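Local coordinates for protein peptidase, M20/M25/M40 family (Staphylococcus aureus, PDB 4EWT) that probably hydrolyses amide bonds of N-acylated substrates at a two-manganese centre, as an amidohydrolase of the M20 peptidase family, at residues A137-G143 / D295-A299; G143-I149 / D334-Y338. All blocks are in the same frame, centred on the assembly; numbering follows the deposited sequence.

Contact 1 of 2, residues A137-G143 / D295-A299. With MN (manganese (II) ion), chain E.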
loop_
_atom_site.group_PDB
_atom_site.type_symbol
_atom_site.label_atom_id
_atom_site.label_comp_id
_atom_site.label_asym_id
_atom_site.label_seq_id
_atom_site.Cartn_x
_atom_site.Cartn_y
_atom_site.Cartn_z
ATOM N N ALA A 137 -25.123 26.705 -19.633
ATOM C CA ALA A 137 -23.988 25.773 -19.655
ATOM C C ALA A 137 -23.019 25.864 -18.468
ATOM O O ALA A 137 -21.850 25.521 -18.602
ATOM C CB ALA A 137 -23.225 25.923 -20.984
ATOM N N GLU A 138 -23.506 26.307 -17.313
ATOM C CA GLU A 138 -22.670 26.403 -16.111
ATOM C C GLU A 138 -22.192 25.025 -15.634
ATOM O O GLU A 138 -21.065 24.881 -15.171
ATOM C CB GLU A 138 -23.425 27.140 -14.990
ATOM C CG GLU A 138 -22.599 27.457 -13.733
ATOM C CD GLU A 138 -22.407 26.265 -12.793
ATOM O OE1 GLU A 138 -23.330 25.418 -12.689
ATOM O OE2 GLU A 138 -21.328 26.181 -12.155
ATOM N N GLU A 139 -23.046 24.015 -15.774
ATOM C CA GLU A 139 -22.856 22.723 -15.106
ATOM C C GLU A 139 -21.852 21.763 -15.736
ATOM O O GLU A 139 -21.283 20.906 -15.041
ATOM C CB GLU A 139 -24.204 22.015 -14.944
ATOM C CG GLU A 139 -25.172 22.748 -14.024
ATOM C CD GLU A 139 -24.788 22.663 -12.551
ATOM O OE1 GLU A 139 -23.676 22.195 -12.220
ATOM O OE2 GLU A 139 -25.612 23.080 -11.710
ATOM N N VAL A 140 -21.658 21.882 -17.046
ATOM C CA VAL A 140 -20.837 20.923 -17.790
ATOM C C VAL A 140 -19.674 21.636 -18.486
ATOM O O VAL A 140 -19.899 22.585 -19.232
ATOM C CB VAL A 140 -21.678 20.124 -18.830
ATOM C CG1 VAL A 140 -20.864 18.978 -19.425
ATOM C CG2 VAL A 140 -22.958 19.592 -18.204
ATOM N N PRO A 141 -18.424 21.192 -18.219
ATOM C CA PRO A 141 -17.240 21.703 -18.930
ATOM C C PRO A 141 -17.425 21.616 -20.454
ATOM O O PRO A 141 -18.010 20.644 -20.938
ATOM C CB PRO A 141 -16.122 20.755 -18.480
ATOM C CG PRO A 141 -16.560 20.251 -17.147
ATOM C CD PRO A 141 -18.067 20.208 -17.175
ATOM N N PRO A 142 -16.934 22.617 -21.218
ATOM C CA PRO A 142 -16.129 23.782 -20.825
ATOM C C PRO A 142 -16.915 24.907 -20.141
ATOM O O PRO A 142 -16.312 25.864 -19.661
ATOM C CB PRO A 142 -15.568 24.271 -22.162
ATOM C CG PRO A 142 -16.621 23.914 -23.148
ATOM C CD PRO A 142 -17.226 22.624 -22.666
ATOM N N GLY A 143 -18.238 24.792 -20.100
ATOM C CA GLY A 143 -19.079 25.766 -19.411
ATOM C C GLY A 143 -19.521 26.920 -20.288
ATOM O O GLY A 143 -19.133 27.013 -21.454
ATOM N N ASP A 295 -6.970 20.479 -16.895
ATOM C CA ASP A 295 -7.475 21.515 -16.007
ATOM C C ASP A 295 -8.914 21.862 -16.369
ATOM O O ASP A 295 -9.332 21.782 -17.532
ATOM C CB ASP A 295 -6.608 22.780 -16.066
ATOM C CG ASP A 295 -6.642 23.560 -14.765
ATOM O OD1 ASP A 295 -6.911 22.939 -13.714
ATOM O OD2 ASP A 295 -6.392 24.788 -14.772
ATOM N N ASP A 296 -9.667 22.259 -15.362
ATOM C CA ASP A 296 -11.056 22.569 -15.560
ATOM C C ASP A 296 -11.279 23.790 -14.670
ATOM O O ASP A 296 -10.308 24.457 -14.341
ATOM C CB ASP A 296 -11.894 21.392 -15.064
ATOM C CG ASP A 296 -13.319 21.532 -15.411
ATOM O OD1 ASP A 296 -13.626 21.611 -16.623
ATOM O OD2 ASP A 296 -14.126 21.580 -14.466
ATOM N N TYR A 297 -12.513 24.084 -14.263
ATOM C CA TYR A 297 -12.848 25.363 -13.636
ATOM C C TYR A 297 -11.767 25.788 -12.638
ATOM O O TYR A 297 -11.257 24.959 -11.885
ATOM C CB TYR A 297 -14.235 25.342 -12.958
ATOM C CG TYR A 297 -15.430 25.008 -13.850
ATOM C CD1 TYR A 297 -15.315 24.951 -15.243
ATOM C CD2 TYR A 297 -16.689 24.771 -13.293
ATOM C CE1 TYR A 297 -16.415 24.649 -16.051
ATOM C CE2 TYR A 297 -17.796 24.462 -14.088
ATOM C CZ TYR A 297 -17.656 24.405 -15.464
ATOM O OH TYR A 297 -18.747 24.101 -16.261
ATOM N N PRO A 298 -11.381 27.077 -12.652
ATOM C CA PRO A 298 -10.475 27.546 -11.598
ATOM C C PRO A 298 -11.223 27.691 -10.268
ATOM O O PRO A 298 -12.461 27.709 -10.253
ATOM C CB PRO A 298 -10.010 28.922 -12.113
ATOM C CG PRO A 298 -11.075 29.363 -13.074
ATOM C CD PRO A 298 -11.616 28.096 -13.692
ATOM N N ALA A 299 -10.486 27.769 -9.163
ATOM C CA ALA A 299 -11.069 28.135 -7.874
ATOM C C ALA A 299 -11.721 29.518 -7.942
ATOM O O ALA A 299 -11.235 30.416 -8.634
ATOM C CB ALA A 299 -10.011 28.107 -6.789
HETATM MN MN MN E . -24.766 22.800 -9.735
HETATM O O HOH W 1 -23.496 24.776 -10.364
#
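The metal-site loop of an M20 peptidase, 137-143, here meets 295-299, the loop between strands 288-295 and 300-302 of the smaller domain's antiparallel sheet, where the chain heads back towards the metal-binding domain. Glu139 binds the manganese through OE2 at 2.2 Å, and Cys103 and His362 bind the same ion. A water lies 2.4 Å from the manganese and donates a hydrogen bond to Glu138 OE1, its oxygen 2.4 Å from that atom, so neighbouring residues serve the site, Glu139 as a metal ligand and Glu138 as acceptor for the metal-bound water.

Across the contact, Tyr297 is inserted into the curve of the loop. Its OH donates to Glu138 O at 2.7 Å and lies 3.6 Å from Gly143 CA and 3.4 Å from Val140 C, so the hydroxyl is surrounded by backbone. Pro142 O reaches the ring edge, 3.8 Å from Tyr297 CE1. The curve itself is a type VI turn: the Pro141-Pro142 peptide is cis, and Gly143 N gives a weak bond to Val140 O (2.9 Å). Gly143, at phi 89° and psi 177°, would jam a CB against the preceding carbonyl, and an ideal CB would stand 3.0 Å from Tyr297 OH. On the flank, Pro141 CB touches Asp296 OD1 at 3.2 Å, while Asp296 OD2 forms a salt bridge to Arg185, which also makes a cation-pi contact with Tyr297.

The tyrosine bond thus fixes the main chain of the very residue whose carboxylate receives the metal-bound water, a geometry consistent with the carboxylate-assisted water activation known for this family.

Contact 2 of 2, residues G143-I149 / D334-Y338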
loop_
_atom_site.group_PDB
_atom_site.type_symbol
_atom_site.label_atom_id
_atom_site.label_comp_id
_atom_site.label_asym_id
_atom_site.label_seq_id
_atom_site.Cartn_x
_atom_site.Cartn_y
_atom_site.Cartn_z
ATOM N N GLY A 143 -18.238 24.792 -20.100
ATOM C CA GLY A 143 -19.079 25.766 -19.411
ATOM C C GLY A 143 -19.521 26.920 -20.288
ATOM O O GLY A 143 -19.133 27.013 -21.454
ATOM N N GLY A 144 -20.333 27.804 -19.720
ATOM C CA GLY A 144 -20.864 28.957 -20.446
ATOM C C GLY A 144 -20.083 30.241 -20.239
ATOM O O GLY A 144 -19.940 31.040 -21.175
ATOM N N ALA A 145 -19.579 30.439 -19.017
ATOM C CA ALA A 145 -18.885 31.673 -18.647
ATOM C C ALA A 145 -17.735 31.951 -19.595
ATOM O O ALA A 145 -17.562 33.079 -20.065
ATOM C CB ALA A 145 -18.392 31.602 -17.215
ATOM N N LYS A 146 -16.969 30.897 -19.873
ATOM C CA LYS A 146 -15.845 30.926 -20.793
ATOM C C LYS A 146 -16.283 31.430 -22.168
ATOM O O LYS A 146 -15.755 32.424 -22.654
ATOM C CB LYS A 146 -15.229 29.519 -20.890
ATOM C CG LYS A 146 -13.820 29.459 -21.433
ATOM C CD LYS A 146 -13.243 28.048 -21.263
ATOM C CE LYS A 146 -11.885 27.903 -21.931
ATOM N NZ LYS A 146 -10.825 28.667 -21.212
ATOM N N THR A 147 -17.258 30.751 -22.771
ATOM C CA THR A 147 -17.770 31.118 -24.097
ATOM C C THR A 147 -18.321 32.545 -24.144
ATOM O O THR A 147 -18.184 33.230 -25.156
ATOM C CB THR A 147 -18.829 30.124 -24.554
ATOM N N MET A 148 -18.930 32.987 -23.045
ATOM C CA MET A 148 -19.457 34.346 -22.943
ATOM C C MET A 148 -18.379 35.406 -22.835
ATOM O O MET A 148 -18.540 36.507 -23.372
ATOM C CB MET A 148 -20.415 34.479 -21.768
ATOM C CG MET A 148 -21.714 33.781 -21.998
ATOM S SD MET A 148 -22.991 34.405 -20.919
ATOM C CE MET A 148 -24.250 33.252 -21.353
ATOM N N ILE A 149 -17.295 35.088 -22.130
ATOM C CA ILE A 149 -16.146 35.987 -22.048
ATOM C C ILE A 149 -15.559 36.178 -23.443
ATOM O O ILE A 149 -15.264 37.305 -23.847
ATOM C CB ILE A 149 -15.023 35.467 -21.101
ATOM C CG1 ILE A 149 -15.568 35.025 -19.732
ATOM C CG2 ILE A 149 -13.912 36.508 -20.956
ATOM C CD1 ILE A 149 -16.354 36.065 -18.975
ATOM N N ASP A 334 -18.539 27.818 -12.343
ATOM C CA ASP A 334 -17.883 28.504 -13.458
ATOM C C ASP A 334 -17.930 30.032 -13.412
ATOM O O ASP A 334 -17.274 30.703 -14.210
ATOM C CB ASP A 334 -18.226 27.890 -14.831
ATOM C CG ASP A 334 -19.341 28.612 -15.565
ATOM O OD1 ASP A 334 -20.095 29.394 -14.947
ATOM O OD2 ASP A 334 -19.461 28.372 -16.791
ATOM N N PHE A 335 -18.656 30.571 -12.437
ATOM C CA PHE A 335 -18.537 31.987 -12.085
ATOM C C PHE A 335 -17.070 32.347 -11.852
ATOM O O PHE A 335 -16.674 33.503 -12.018
ATOM C CB PHE A 335 -19.353 32.314 -10.829
ATOM C CG PHE A 335 -19.392 33.780 -10.493
ATOM C CD1 PHE A 335 -20.395 34.596 -11.008
ATOM C CD2 PHE A 335 -18.429 34.346 -9.647
ATOM C CE1 PHE A 335 -20.445 35.946 -10.711
ATOM C CE2 PHE A 335 -18.465 35.694 -9.337
ATOM C CZ PHE A 335 -19.481 36.508 -9.875
ATOM N N ALA A 336 -16.275 31.347 -11.470
ATOM C CA ALA A 336 -14.852 31.545 -11.194
ATOM C C ALA A 336 -14.096 32.142 -12.373
ATOM O O ALA A 336 -13.092 32.825 -12.180
ATOM C CB ALA A 336 -14.217 30.248 -10.766
ATOM N N TYR A 337 -14.567 31.862 -13.586
ATOM C CA TYR A 337 -14.028 32.470 -14.801
ATOM C C TYR A 337 -14.236 33.982 -14.856
ATOM O O TYR A 337 -13.319 34.701 -15.240
ATOM C CB TYR A 337 -14.608 31.818 -16.059
ATOM C CG TYR A 337 -14.003 30.466 -16.390
ATOM C CD1 TYR A 337 -12.650 30.342 -16.703
ATOM C CD2 TYR A 337 -14.793 29.319 -16.416
ATOM C CE1 TYR A 337 -12.097 29.098 -17.014
ATOM C CE2 TYR A 337 -14.263 28.087 -16.729
ATOM C CZ TYR A 337 -12.917 27.980 -17.022
ATOM O OH TYR A 337 -12.402 26.748 -17.329
ATOM N N TYR A 338 -15.423 34.465 -14.473
ATOM C CA TYR A 338 -15.647 35.913 -14.333
ATOM C C TYR A 338 -14.713 36.475 -13.278
ATOM O O TYR A 338 -14.081 37.513 -13.479
ATOM C CB TYR A 338 -17.087 36.246 -13.903
ATOM C CG TYR A 338 -18.148 35.669 -14.786
ATOM C CD1 TYR A 338 -18.340 36.152 -16.078
ATOM C CD2 TYR A 338 -18.972 34.651 -14.329
ATOM C CE1 TYR A 338 -19.298 35.624 -16.892
ATOM C CE2 TYR A 338 -19.945 34.116 -15.141
ATOM C CZ TYR A 338 -20.102 34.612 -16.427
ATOM O OH TYR A 338 -21.066 34.094 -17.258
HETATM O O HOH W 2 -17.138 28.272 -18.358
#
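Polar contacts converge on one oxygen, Asp334 OD2, at the start of helix 144-150. It accepts a well-aligned hydrogen bond from Ala145 N (3.0 Å, N-H...O angle 167°) and a weak one from Gly144 N (3.1 Å, 129°). A water extends the set to the next amide, donating to Asp334 OD2 at 2.8 Å and accepting from Lys146 N at 3.0 Å. Three consecutive amides at the helix start are thus tied to one carboxylate oxygen, two directly and the third through water; its partner OD1 is held by a salt bridge to Arg76. Met148 SD stands 4.1 Å from Tyr338 OH, a hydroxyl hydrogen-bonded to Gln135.

Apolar contacts centre on Ala145. Its CB lies over a face of the Tyr338 ring, 3.6 Å from Tyr338 CZ, and is 4.0 Å from Tyr337 CB. One helical turn on, Ile149 CD1 reaches Tyr338 CD1 at 3.5 Å, while Lys146 CB covers a face of the Tyr337 ring.

The contact thus joins the first turn of helix 144-150 to Asp334 and the weakly bonded helical turn that follows it. Both sides pack on strand 129-135 of the mixed sheet: Met148 and Tyr338 both touch Ile133, and Tyr338 also touches Arg76 on strand 72-78.

The two contacts lie about 8 Å apart, centre to centre, and share Gly143, where the metal-site loop passes into helix 144-150. Along the chain their segments alternate: 137-143, 143-149, 295-299, 334-338. Most of the antiparallel sheet intervenes between the second and third, so contact 1 ties the link returning from that smaller domain to the loop, whereas contact 2 joins two helices beside the mixed sheet of the metal-binding domain. They touch directly: Glu138 OE2 and Asp334 N, 3.2 Å apart, form a probable hydrogen bond, and Tyr297 CE2 packs 3.5 Å from Asp334 CB. Metal loop, interdomain link and helix pair therefore form one continuous junction.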